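Local coordinates for protein gamma-glutamyltranspeptidase (Klebsiella pneumoniae subsp. pneumoniae, PDB 5HFT) that catalyses the conversion of oxamate to oxalate in uric acid degradation, at residues Ala37-Ala42 with Ala68-His73; Gln44-Ile49 with Ile57-Ala62; Leu50-Ser55 with Val151-Ala156; Ala63-Ala68 with Ala156-Tyr161; Ile93-Ser98 with Trp134-Arg139. All blocks are in the same frame, centred on the assembly; numbering follows the deposited sequence.

How the interactions relate
Helices 40-51 and 56-70 form an antiparallel hairpin that ties most of this set together. Interaction 2 joins the two helices near their linking turn, and interaction 1, with its centre 13 Å from that of interaction 2, joins their far ends. Interactions 3 and 4 bring up the next layer, helices 151-154 and 156-164; Ala156 belongs to both, and Ser45 OG lies 2.5 Å from Asp157 OD2, a probable hydrogen bond between interactions 2 and 4. Interaction 5 lies beyond helix 56-70, on helix 130-144 and strand 93-97, and meets interaction 4 where Ala64 CB comes within 3.4 Å of Trp134 NE1.

Interaction 1: residues Ala37-Ala42 with Ala68-His73; sequences APHHLA and AVVYPH
Val70 and Tyr71 meet His39 and Pro38 where two helix ends come together: the N-cap of helix 40-51 lies against the last turn of helix 56-70. Val70, still helical, puts its CG1 methyl squarely over one face of the His39 imidazole, 3.5 Å from the ring centroid, a CH-pi contact in which the methyl sits above the middle of the ring. CG1 stands anti to the backbone N, which turns it toward the ring, while CG2 lies beside that N.

Tyr71 is the first residue to leave the helix, and its ring swings toward the loop before helix 40-51. The His39 ring turns an edge to the tyrosine face, a T-shaped pair with centroids 5.6 Å apart and planes at 73°, while His39 CB lies over the same ring, offset toward its rim. On the phenol's CE2 side the ring packs on Pro38, whose CB is 3.8 Å from Tyr71 CE2. The hydroxyl end lies near the plane of the imidazole, 4.1 Å from His39 CD2, and Tyr71 also touches Thr169.

Here the imidazole links two helices: its face and edge serve helix 56-70 and the residue following it, while its nitrogen caps helix 40-51. His39 CG is anti to its own N (chi1 -169°), which leaves ND1 beside the start of the helix. His39 O adds to the turn by accepting Ala42 N. In the capping bond itself, Leu41 N donates to His39 ND1 at 3.1 Å, from 38° outside the ring plane.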
# COMPACT_ATOMS: atom_id res chain seq x y z
N ALA A 37 -3.94 -8.32 -6.56
CA ALA A 37 -3.10 -8.41 -5.37
C ALA A 37 -1.73 -8.93 -5.77
O ALA A 37 -1.58 -9.58 -6.81
CB ALA A 37 -3.71 -9.33 -4.31
N PRO A 38 -0.70 -8.67 -4.96
CA PRO A 38 0.63 -9.14 -5.31
C PRO A 38 0.80 -10.61 -5.10
O PRO A 38 1.81 -11.17 -5.56
CB PRO A 38 1.54 -8.36 -4.36
CG PRO A 38 0.74 -7.19 -3.97
CD PRO A 38 -0.65 -7.72 -3.85
N HIS A 39 -0.13 -11.26 -4.41
CA HIS A 39 -0.05 -12.70 -4.24
C HIS A 39 -1.42 -13.34 -4.45
O HIS A 39 -2.42 -12.87 -3.90
CB HIS A 39 0.50 -13.04 -2.85
CG HIS A 39 0.85 -14.49 -2.70
ND1 HIS A 39 -0.05 -15.43 -2.27
CD2 HIS A 39 1.99 -15.16 -3.00
CE1 HIS A 39 0.53 -16.62 -2.27
NE2 HIS A 39 1.77 -16.48 -2.71
N HIS A 40 -1.46 -14.43 -5.23
CA HIS A 40 -2.75 -15.01 -5.60
C HIS A 40 -3.56 -15.42 -4.38
O HIS A 40 -4.79 -15.43 -4.43
CB HIS A 40 -2.57 -16.22 -6.53
CG HIS A 40 -2.09 -17.45 -5.83
ND1 HIS A 40 -2.96 -18.36 -5.24
CD2 HIS A 40 -0.84 -17.93 -5.61
CE1 HIS A 40 -2.26 -19.33 -4.69
NE2 HIS A 40 -0.97 -19.10 -4.89
N LEU A 41 -2.92 -15.73 -3.26
CA LEU A 41 -3.72 -16.10 -2.09
C LEU A 41 -4.49 -14.91 -1.53
O LEU A 41 -5.58 -15.07 -0.98
CB LEU A 41 -2.84 -16.72 -1.01
CG LEU A 41 -2.87 -18.20 -0.68
CD1 LEU A 41 -3.55 -19.00 -1.73
CD2 LEU A 41 -1.44 -18.70 -0.49
N ALA A 42 -3.92 -13.70 -1.65
CA ALA A 42 -4.58 -12.50 -1.17
C ALA A 42 -5.75 -12.11 -2.08
O ALA A 42 -6.82 -11.70 -1.59
CB ALA A 42 -3.57 -11.37 -1.04
N ALA A 68 -0.75 -9.94 4.78
CA ALA A 68 0.16 -9.73 5.91
C ALA A 68 0.80 -11.04 6.33
O ALA A 68 2.01 -11.09 6.60
CB ALA A 68 -0.58 -9.11 7.09
N VAL A 69 0.04 -12.12 6.33
CA VAL A 69 0.63 -13.41 6.65
C VAL A 69 1.56 -13.85 5.53
O VAL A 69 2.67 -14.33 5.80
CB VAL A 69 -0.49 -14.43 6.88
CG1 VAL A 69 0.08 -15.81 7.06
CG2 VAL A 69 -1.36 -14.04 8.08
N VAL A 70 1.18 -13.63 4.27
CA VAL A 70 1.84 -14.27 3.13
C VAL A 70 3.06 -13.49 2.60
O VAL A 70 3.99 -14.11 2.06
CB VAL A 70 0.82 -14.52 2.01
CG1 VAL A 70 1.44 -15.32 0.88
CG2 VAL A 70 -0.37 -15.27 2.55
N TYR A 71 3.07 -12.15 2.71
CA TYR A 71 4.25 -11.34 2.40
C TYR A 71 4.77 -10.57 3.62
O TYR A 71 4.90 -9.34 3.57
CB TYR A 71 3.96 -10.35 1.27
CG TYR A 71 4.19 -10.87 -0.13
CD1 TYR A 71 4.89 -12.05 -0.37
CD2 TYR A 71 3.70 -10.18 -1.23
CE1 TYR A 71 5.09 -12.54 -1.65
CE2 TYR A 71 3.90 -10.66 -2.53
CZ TYR A 71 4.59 -11.84 -2.74
OH TYR A 71 4.79 -12.31 -4.04
N PRO A 72 5.11 -11.27 4.72
CA PRO A 72 5.43 -10.55 5.97
C PRO A 72 6.65 -9.65 5.91
O PRO A 72 6.80 -8.77 6.78
CB PRO A 72 5.64 -11.69 6.98
CG PRO A 72 6.01 -12.87 6.16
CD PRO A 72 5.22 -12.73 4.88
N HIS A 73 7.53 -9.83 4.93
CA HIS A 73 8.77 -9.07 4.89
C HIS A 73 8.58 -7.71 4.26
O HIS A 73 9.46 -6.86 4.39
CB HIS A 73 9.86 -9.81 4.11
CG HIS A 73 9.48 -10.12 2.70
ND1 HIS A 73 8.44 -10.96 2.37
CD2 HIS A 73 10.03 -9.73 1.52
CE1 HIS A 73 8.36 -11.07 1.06
NE2 HIS A 73 9.31 -10.32 0.52

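Interaction 2: residues Gln44-Ile49 with Ile57-Ala62; sequences QSALAI and IEAMVA
Peptide planes are the flat groups where Ile49 and Ala46 meet Ala59, for no ring takes part. Ile49 CG2 lies over one face of the peptide joining Glu58 to Ala59, 3.5 Å from Ala59 N. Elsewhere the carbonyls do the touching: Ala46 O faces Ala59 CB, and Ala59 O in return approaches Ala46 CA in a CA-H...O contact.

The two helices form an antiparallel alpha-alpha hairpin; the axes of segments 44-49 and 57-62 approach to 7.5 Å, at 147° between their N-to-C directions. Alanines at the crossing allow this close approach: Ala46 CA and Ala59 CA are only 4.1 Å apart. Ile49 flanks the crossing with both branches. CG2, anti to the backbone N, covers the peptide, whereas CG1, anti to the carbonyl carbon, runs alongside to within 3.8 Å of Ala62 CB. Glu58 offers just its CB to Ile49 CG2; its carboxylate goes elsewhere, OE1 bonding to Ser55 N and OE2 to Leu149 N.

Around the pair, helix 151-154 covers Ile49 through Arg153 and Leu154, Ile57 and Val61 lean on Trp83 of strand 80-86, and helix 130-144 packs against Ile57 and Glu58.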
# COMPACT_ATOMS: atom_id res chain seq x y z
N GLN A 44 -7.61 -14.14 -3.71
CA GLN A 44 -8.73 -15.04 -3.44
C GLN A 44 -9.39 -14.76 -2.10
O GLN A 44 -10.58 -15.05 -1.94
CB GLN A 44 -8.26 -16.49 -3.51
CG GLN A 44 -7.74 -16.92 -4.88
CD GLN A 44 -8.80 -16.87 -5.99
OE1 GLN A 44 -8.45 -16.94 -7.17
NE2 GLN A 44 -10.08 -16.77 -5.62
N SER A 45 -8.67 -14.20 -1.14
CA SER A 45 -9.29 -13.88 0.13
C SER A 45 -10.27 -12.74 -0.03
O SER A 45 -11.38 -12.80 0.51
CB SER A 45 -8.22 -13.51 1.16
OG SER A 45 -8.21 -14.45 2.21
N ALA A 46 -9.88 -11.70 -0.76
CA ALA A 46 -10.82 -10.65 -1.14
C ALA A 46 -11.98 -11.23 -1.93
O ALA A 46 -13.15 -10.93 -1.65
CB ALA A 46 -10.13 -9.57 -1.96
N LEU A 47 -11.68 -12.10 -2.91
CA LEU A 47 -12.72 -12.60 -3.80
C LEU A 47 -13.78 -13.40 -3.05
O LEU A 47 -14.96 -13.32 -3.38
CB LEU A 47 -12.12 -13.48 -4.88
CG LEU A 47 -13.08 -13.63 -6.03
CD1 LEU A 47 -13.22 -12.27 -6.69
CD2 LEU A 47 -12.57 -14.69 -6.99
N ALA A 48 -13.37 -14.17 -2.04
CA ALA A 48 -14.36 -14.97 -1.31
C ALA A 48 -15.37 -14.06 -0.62
O ALA A 48 -16.58 -14.26 -0.76
CB ALA A 48 -13.67 -15.90 -0.30
N ILE A 49 -14.89 -13.00 0.03
CA ILE A 49 -15.78 -12.09 0.76
C ILE A 49 -16.82 -11.50 -0.18
O ILE A 49 -18.01 -11.36 0.17
CB ILE A 49 -14.95 -10.98 1.44
CG1 ILE A 49 -14.07 -11.59 2.54
CG2 ILE A 49 -15.85 -9.85 2.01
CD1 ILE A 49 -14.85 -12.40 3.54
N ILE A 57 -14.85 -3.19 0.34
CA ILE A 57 -13.97 -2.77 1.43
C ILE A 57 -13.67 -3.94 2.36
O ILE A 57 -12.51 -4.26 2.64
CB ILE A 57 -14.58 -1.58 2.18
CG1 ILE A 57 -14.41 -0.30 1.37
CG2 ILE A 57 -13.88 -1.40 3.51
CD1 ILE A 57 -15.41 0.76 1.69
N GLU A 58 -14.72 -4.64 2.81
CA GLU A 58 -14.51 -5.81 3.66
C GLU A 58 -13.65 -6.84 2.92
O GLU A 58 -12.80 -7.50 3.53
CB GLU A 58 -15.86 -6.39 4.08
CG GLU A 58 -16.83 -5.37 4.73
CD GLU A 58 -18.26 -5.89 4.90
OE1 GLU A 58 -18.91 -6.21 3.88
OE2 GLU A 58 -18.74 -5.99 6.05
N ALA A 59 -13.84 -6.97 1.61
CA ALA A 59 -12.98 -7.84 0.83
C ALA A 59 -11.55 -7.33 0.86
O ALA A 59 -10.61 -8.13 0.89
CB ALA A 59 -13.48 -7.96 -0.61
N MET A 60 -11.37 -6.01 0.84
CA MET A 60 -10.02 -5.45 0.93
C MET A 60 -9.42 -5.70 2.31
O MET A 60 -8.22 -5.98 2.43
CB MET A 60 -10.01 -3.95 0.67
CG MET A 60 -8.63 -3.36 0.77
SD MET A 60 -7.63 -3.98 -0.59
CE MET A 60 -8.30 -3.02 -1.96
N VAL A 61 -10.24 -5.62 3.35
CA VAL A 61 -9.70 -5.81 4.69
C VAL A 61 -9.23 -7.25 4.87
O VAL A 61 -8.11 -7.50 5.33
CB VAL A 61 -10.74 -5.42 5.76
CG1 VAL A 61 -10.38 -6.05 7.08
CG2 VAL A 61 -10.78 -3.92 5.91
N ALA A 62 -10.06 -8.22 4.47
CA ALA A 62 -9.63 -9.61 4.51
C ALA A 62 -8.31 -9.80 3.78
O ALA A 62 -7.42 -10.53 4.26
CB ALA A 62 -10.70 -10.51 3.90

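Interaction 3: residues Leu50-Ser55 with Val151-Ala156; sequences LREGGS and VARLLA
A surface salt bridge between Glu52 and Arg153 carries this contact, pinning the turn that follows helix 40-51 to the short helix 151-154. The turn is a Schellman motif. Gly53, at positive phi, is its C-prime residue; Gly53 N bonds back to Leu50 O at 2.8 Å and Gly54 N reaches Ile49 O. Glu52, the first residue to leave helical geometry, stands at the end of the helix, and its extended side chain reaches out toward helix 151-154. The two backbones stay well apart, with 10.2 Å between Glu52 CA and Arg153 CA, so the reach is made by side chains alone.

Arg153 comes from the opposite direction. Its CG is anti to the backbone N, and a bend at chi2 (59°) turns the guanidinium to present its NE side. It grips the carboxylate side-on with two nitrogens, one to each oxygen, and both oxygens use their syn lone pairs. The flat groups are nearly coplanar, 25° apart, the geometry expected of a bidentate pair; two bonds fix the rotation of the carboxylate better than one could.

Glu52 is exposed, so water probably competes with the bridge, whereas Arg153 is partly covered and its side chain also rests on Ile49. NH1 has a further acidic neighbour in Asp157 OD1, but that ion pair is long and weak. Arg153 NH2 donates to Glu52 OE2 at 2.6 Å with the oxygen in the guanidinium plane, and Arg153 NE donates to Glu52 OE1 at 2.8 Å with the oxygen tilted 22° out of it.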
# COMPACT_ATOMS: atom_id res chain seq x y z
N LEU A 50 -16.40 -11.12 -1.38
CA LEU A 50 -17.34 -10.66 -2.39
C LEU A 50 -18.41 -11.71 -2.66
O LEU A 50 -19.62 -11.46 -2.50
CB LEU A 50 -16.58 -10.31 -3.66
CG LEU A 50 -15.68 -9.10 -3.52
CD1 LEU A 50 -15.05 -8.79 -4.85
CD2 LEU A 50 -16.47 -7.92 -2.99
N ARG A 51 -17.99 -12.92 -3.06
CA ARG A 51 -18.92 -14.00 -3.33
C ARG A 51 -19.81 -14.34 -2.14
O ARG A 51 -20.85 -14.99 -2.31
CB ARG A 51 -18.17 -15.25 -3.74
CG ARG A 51 -17.58 -15.28 -5.13
CD ARG A 51 -17.43 -16.73 -5.49
NE ARG A 51 -16.93 -16.98 -6.83
CZ ARG A 51 -17.70 -17.34 -7.85
NH1 ARG A 51 -19.01 -17.43 -7.68
NH2 ARG A 51 -17.15 -17.58 -9.03
N GLU A 52 -19.42 -13.95 -0.94
CA GLU A 52 -20.22 -14.22 0.25
C GLU A 52 -21.15 -13.06 0.57
O GLU A 52 -21.68 -13.00 1.68
CB GLU A 52 -19.32 -14.50 1.46
CG GLU A 52 -18.56 -15.84 1.46
CD GLU A 52 -17.57 -15.98 2.64
OE1 GLU A 52 -17.93 -15.66 3.80
OE2 GLU A 52 -16.42 -16.39 2.38
N GLY A 53 -21.31 -12.13 -0.38
CA GLY A 53 -22.13 -10.95 -0.19
C GLY A 53 -21.42 -9.75 0.41
O GLY A 53 -22.07 -8.73 0.64
N GLY A 54 -20.12 -9.85 0.69
CA GLY A 54 -19.41 -8.73 1.29
C GLY A 54 -19.06 -7.63 0.29
O GLY A 54 -19.01 -7.84 -0.92
N SER A 55 -18.78 -6.45 0.82
CA SER A 55 -18.47 -5.28 0.02
C SER A 55 -17.01 -5.29 -0.41
O SER A 55 -16.18 -6.04 0.12
CB SER A 55 -18.79 -4.00 0.79
OG SER A 55 -17.77 -3.69 1.73
N VAL A 151 -16.40 -9.51 11.81
CA VAL A 151 -14.95 -9.36 11.76
C VAL A 151 -14.25 -10.73 11.74
O VAL A 151 -13.32 -10.96 10.96
CB VAL A 151 -14.47 -8.49 12.94
CG1 VAL A 151 -14.98 -9.04 14.26
CG2 VAL A 151 -12.96 -8.42 12.98
N ALA A 152 -14.73 -11.67 12.57
CA ALA A 152 -14.16 -13.01 12.64
C ALA A 152 -14.18 -13.70 11.28
O ALA A 152 -13.39 -14.62 11.04
CB ALA A 152 -14.90 -13.87 13.67
N ARG A 153 -15.09 -13.29 10.40
CA ARG A 153 -15.08 -13.78 9.04
C ARG A 153 -14.00 -13.10 8.20
O ARG A 153 -13.30 -13.78 7.43
CB ARG A 153 -16.46 -13.57 8.40
CG ARG A 153 -16.55 -14.06 6.99
CD ARG A 153 -16.24 -15.54 6.92
NE ARG A 153 -15.84 -15.95 5.57
CZ ARG A 153 -14.58 -15.97 5.15
NH1 ARG A 153 -13.61 -15.61 5.96
NH2 ARG A 153 -14.29 -16.36 3.91
N LEU A 154 -13.80 -11.78 8.37
CA LEU A 154 -12.83 -11.08 7.54
C LEU A 154 -11.39 -11.55 7.79
O LEU A 154 -10.55 -11.46 6.88
CB LEU A 154 -12.93 -9.58 7.79
CG LEU A 154 -14.31 -8.94 7.62
CD1 LEU A 154 -14.17 -7.44 7.72
CD2 LEU A 154 -14.97 -9.33 6.29
N LEU A 155 -11.07 -12.02 9.00
CA LEU A 155 -9.73 -12.48 9.34
C LEU A 155 -9.57 -13.99 9.24
O LEU A 155 -8.48 -14.49 9.49
CB LEU A 155 -9.35 -12.05 10.75
CG LEU A 155 -9.49 -10.58 11.05
CD1 LEU A 155 -9.23 -10.39 12.54
CD2 LEU A 155 -8.54 -9.80 10.18
N ALA A 156 -10.64 -14.71 8.91
CA ALA A 156 -10.59 -16.16 8.96
C ALA A 156 -9.43 -16.71 8.13
O ALA A 156 -8.64 -17.53 8.62
CB ALA A 156 -11.93 -16.75 8.53

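Interaction 4: residues Ala63-Ala68 with Ala156-Tyr161; sequences AAAAIA and ADAIGY
Ala158 and Ala65 form the meeting point of helices 56-70 and 156-164, a helix-helix contact built from alanines. The side chain to follow is that of Ala158, which begins and ends at CB. This one methyl points toward the other helix and settles on the Ala65 end of a peptide: it is 3.4 Å from Ala65 O, 3.5 Å from Ala65 CB and 3.9 Å from Ala66 N. Ala65 answers with its own methyl, which also points across, so two CB atoms touch, with the Ala65 carbonyl beside them, and Ala66 adds to the buried surface.

Ala66 takes part by its backbone more than by its side chain. Ala66 CB stays 5.0 Å from Ala158 N, yet Ala66 CA and Ala158 CA are 4.4 Å apart, a spacing that leaves little between the helices beyond these methyls. No hydrogen bond crosses the contact, and the cohesion here is apolar.

Around the alanine patch, Asp157 sends OD2 to Ser45 OG in a hydrogen bond, fastening helix 156-164 to helix 40-51, and Tyr161 reaches Leu41 on that same helix. Ala158 is covered further by Leu215 of helix 209-221 and Ala65 by Trp134 of helix 130-144, while a polar side chain of the neighbouring subunit donates a hydrogen bond to Ala64 O. One turn farther along helix 56-70, Ala158 is met a second time, now through its backbone: Val69 CG2 packs on Ala158 O.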
# COMPACT_ATOMS: atom_id res chain seq x y z
N ALA A 63 -8.13 -9.11 2.67
CA ALA A 63 -6.88 -9.21 1.93
C ALA A 63 -5.73 -8.59 2.70
O ALA A 63 -4.65 -9.19 2.81
CB ALA A 63 -7.03 -8.57 0.56
N ALA A 64 -5.93 -7.40 3.27
CA ALA A 64 -4.85 -6.75 4.03
C ALA A 64 -4.27 -7.69 5.09
O ALA A 64 -3.05 -7.73 5.30
CB ALA A 64 -5.38 -5.47 4.67
N ALA A 65 -5.12 -8.50 5.72
CA ALA A 65 -4.72 -9.49 6.71
C ALA A 65 -4.11 -10.72 6.06
O ALA A 65 -3.18 -11.32 6.61
CB ALA A 65 -5.93 -9.87 7.57
N ALA A 66 -4.66 -11.18 4.92
CA ALA A 66 -4.08 -12.32 4.21
C ALA A 66 -2.69 -12.01 3.67
O ALA A 66 -1.75 -12.77 3.88
CB ALA A 66 -5.01 -12.73 3.07
N ILE A 67 -2.54 -10.88 2.96
CA ILE A 67 -1.25 -10.44 2.43
C ILE A 67 -0.27 -10.07 3.54
O ILE A 67 0.92 -9.86 3.27
CB ILE A 67 -1.47 -9.26 1.44
CG1 ILE A 67 -0.25 -9.02 0.57
CG2 ILE A 67 -1.82 -7.97 2.16
CD1 ILE A 67 -0.14 -9.93 -0.58
N ALA A 68 -0.75 -9.94 4.78
CA ALA A 68 0.16 -9.73 5.91
C ALA A 68 0.80 -11.04 6.33
O ALA A 68 2.01 -11.09 6.60
CB ALA A 68 -0.58 -9.11 7.09
N ALA A 156 -10.64 -14.71 8.91
CA ALA A 156 -10.59 -16.16 8.96
C ALA A 156 -9.43 -16.71 8.13
O ALA A 156 -8.64 -17.53 8.62
CB ALA A 156 -11.93 -16.75 8.53
N ASP A 157 -9.33 -16.30 6.87
CA ASP A 157 -8.24 -16.83 6.04
C ASP A 157 -6.88 -16.46 6.61
O ASP A 157 -5.97 -17.30 6.65
CB ASP A 157 -8.34 -16.33 4.61
CG ASP A 157 -9.62 -16.70 3.94
OD1 ASP A 157 -10.51 -17.26 4.61
OD2 ASP A 157 -9.73 -16.43 2.73
N ALA A 158 -6.73 -15.21 7.08
CA ALA A 158 -5.45 -14.77 7.63
C ALA A 158 -5.02 -15.62 8.82
O ALA A 158 -3.84 -15.98 8.94
CB ALA A 158 -5.53 -13.30 8.07
N ILE A 159 -5.96 -15.92 9.71
CA ILE A 159 -5.67 -16.75 10.87
C ILE A 159 -5.16 -18.12 10.45
O ILE A 159 -4.07 -18.56 10.85
CB ILE A 159 -6.92 -16.85 11.76
CG1 ILE A 159 -7.11 -15.54 12.53
CG2 ILE A 159 -6.82 -18.07 12.68
CD1 ILE A 159 -8.43 -15.42 13.19
N GLY A 160 -5.93 -18.82 9.61
CA GLY A 160 -5.60 -20.18 9.22
C GLY A 160 -4.30 -20.31 8.46
O GLY A 160 -3.62 -21.33 8.57
N TYR A 161 -3.94 -19.31 7.65
CA TYR A 161 -2.67 -19.36 6.95
C TYR A 161 -1.50 -19.16 7.91
O TYR A 161 -0.37 -19.54 7.58
CB TYR A 161 -2.60 -18.30 5.85
CG TYR A 161 -3.45 -18.59 4.62
CD1 TYR A 161 -3.32 -19.78 3.93
CD2 TYR A 161 -4.37 -17.66 4.17
CE1 TYR A 161 -4.11 -20.05 2.81
CE2 TYR A 161 -5.14 -17.89 3.06
CZ TYR A 161 -5.02 -19.09 2.38
OH TYR A 161 -5.81 -19.32 1.28

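Interaction 5: residues Ile93-Ser98 with Trp134-Arg139; sequences IAIDAS and WVEALR
The beta hairpin of strands 80-86 and 93-97 is packed against helix 130-144, a helix-on-sheet layer consistent with the alpha-beta-beta-alpha sandwich of the gamma-glutamyltransferase family. Ile95 is the strand residue that makes the contact. Its CG1 stands anti to the carbonyl carbon and the chain runs on extended (chi2 -174°), which places CD1 at the end of its reach toward the helix. There the methyl lands between two neighbouring residues, 3.8 Å from Ala137 CB and equally 3.8 Å from Glu136 CG. It lies close to the helix backbone as well, with Ile95 CD1 3.8 Å from Ala137 N, so that a single methyl accounts for every close approach between strand and helix here.

Glu136 takes part through the aliphatic middle of its chain. CG is anti to the backbone N (chi1 166°), then a bend at chi2 turns the acid end away from the isoleucine, and OE2 forms a salt bridge with Arg258. The methylene thus contributes to the apolar layer while the charge is answered outside it.

Beside Ile95, Trp83 of the partner strand 80-86 touches both Ile95 and Ala137, and Ile140 extends the helix surface on which the isoleucine rests. The helix is also covered by helix 56-70, where Ile57 meets Ala137 and Val61 and Ala64 meet Trp134.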
# COMPACT_ATOMS: atom_id res chain seq x y z
N ILE A 93 -13.08 8.93 -1.06
CA ILE A 93 -12.76 9.01 0.36
C ILE A 93 -11.36 8.45 0.57
O ILE A 93 -11.06 7.33 0.16
CB ILE A 93 -13.77 8.25 1.23
CG1 ILE A 93 -15.20 8.73 0.93
CG2 ILE A 93 -13.42 8.39 2.69
CD1 ILE A 93 -16.25 7.76 1.43
N ALA A 94 -10.52 9.24 1.24
CA ALA A 94 -9.14 8.88 1.52
C ALA A 94 -8.95 8.55 2.99
O ALA A 94 -9.61 9.12 3.86
CB ALA A 94 -8.20 10.01 1.10
N ILE A 95 -8.07 7.60 3.26
CA ILE A 95 -7.75 7.16 4.61
C ILE A 95 -6.23 7.15 4.73
O ILE A 95 -5.56 6.33 4.08
CB ILE A 95 -8.32 5.78 4.93
CG1 ILE A 95 -9.82 5.72 4.69
CG2 ILE A 95 -8.01 5.43 6.38
CD1 ILE A 95 -10.42 4.41 5.13
N ASP A 96 -5.68 8.05 5.52
CA ASP A 96 -4.26 8.04 5.83
C ASP A 96 -4.12 7.28 7.14
O ASP A 96 -4.35 7.82 8.22
CB ASP A 96 -3.71 9.46 5.96
CG ASP A 96 -2.22 9.49 6.28
OD1 ASP A 96 -1.68 8.43 6.65
OD2 ASP A 96 -1.61 10.58 6.23
N ALA A 97 -3.77 6.01 7.06
CA ALA A 97 -3.67 5.21 8.27
C ALA A 97 -2.21 5.03 8.68
O ALA A 97 -1.74 3.91 8.84
CB ALA A 97 -4.39 3.88 8.08
N SER A 98 -1.46 6.12 8.81
CA SER A 98 -0.06 6.05 9.18
C SER A 98 0.15 6.64 10.57
O SER A 98 -0.42 7.69 10.91
CB SER A 98 0.83 6.73 8.15
OG SER A 98 0.66 8.13 8.15
N TRP A 134 -8.13 -0.33 8.70
CA TRP A 134 -9.19 -1.32 8.58
C TRP A 134 -10.41 -0.91 9.40
O TRP A 134 -11.54 -0.99 8.91
CB TRP A 134 -8.71 -2.70 9.01
CG TRP A 134 -7.40 -3.17 8.43
CD1 TRP A 134 -6.65 -2.57 7.45
CD2 TRP A 134 -6.65 -4.30 8.87
NE1 TRP A 134 -5.49 -3.29 7.23
CE2 TRP A 134 -5.47 -4.35 8.09
CE3 TRP A 134 -6.87 -5.28 9.84
CZ2 TRP A 134 -4.53 -5.35 8.26
CZ3 TRP A 134 -5.93 -6.27 9.99
CH2 TRP A 134 -4.78 -6.30 9.22
N VAL A 135 -10.20 -0.44 10.63
CA VAL A 135 -11.34 -0.12 11.49
C VAL A 135 -12.13 1.04 10.90
O VAL A 135 -13.37 1.02 10.92
CB VAL A 135 -10.91 0.16 12.95
CG1 VAL A 135 -10.03 1.36 13.07
CG2 VAL A 135 -12.13 0.38 13.83
N GLU A 136 -11.44 2.03 10.32
CA GLU A 136 -12.12 3.19 9.73
C GLU A 136 -12.85 2.82 8.44
O GLU A 136 -14.01 3.20 8.23
CB GLU A 136 -11.12 4.32 9.48
CG GLU A 136 -11.70 5.40 8.56
CD GLU A 136 -12.31 6.56 9.32
OE1 GLU A 136 -12.02 6.68 10.53
OE2 GLU A 136 -13.07 7.35 8.71
N ALA A 137 -12.17 2.12 7.53
CA ALA A 137 -12.81 1.72 6.28
C ALA A 137 -14.05 0.88 6.55
O ALA A 137 -15.05 0.97 5.81
CB ALA A 137 -11.82 0.94 5.41
N LEU A 138 -14.01 0.04 7.58
CA LEU A 138 -15.16 -0.81 7.86
C LEU A 138 -16.36 -0.00 8.33
O LEU A 138 -17.49 -0.27 7.92
CB LEU A 138 -14.80 -1.87 8.90
CG LEU A 138 -13.94 -3.03 8.41
CD1 LEU A 138 -13.49 -3.87 9.61
CD2 LEU A 138 -14.68 -3.86 7.36
N ARG A 139 -16.13 0.98 9.20
CA ARG A 139 -17.20 1.89 9.59
C ARG A 139 -17.72 2.65 8.37
O ARG A 139 -18.92 2.95 8.29
CB ARG A 139 -16.70 2.87 10.67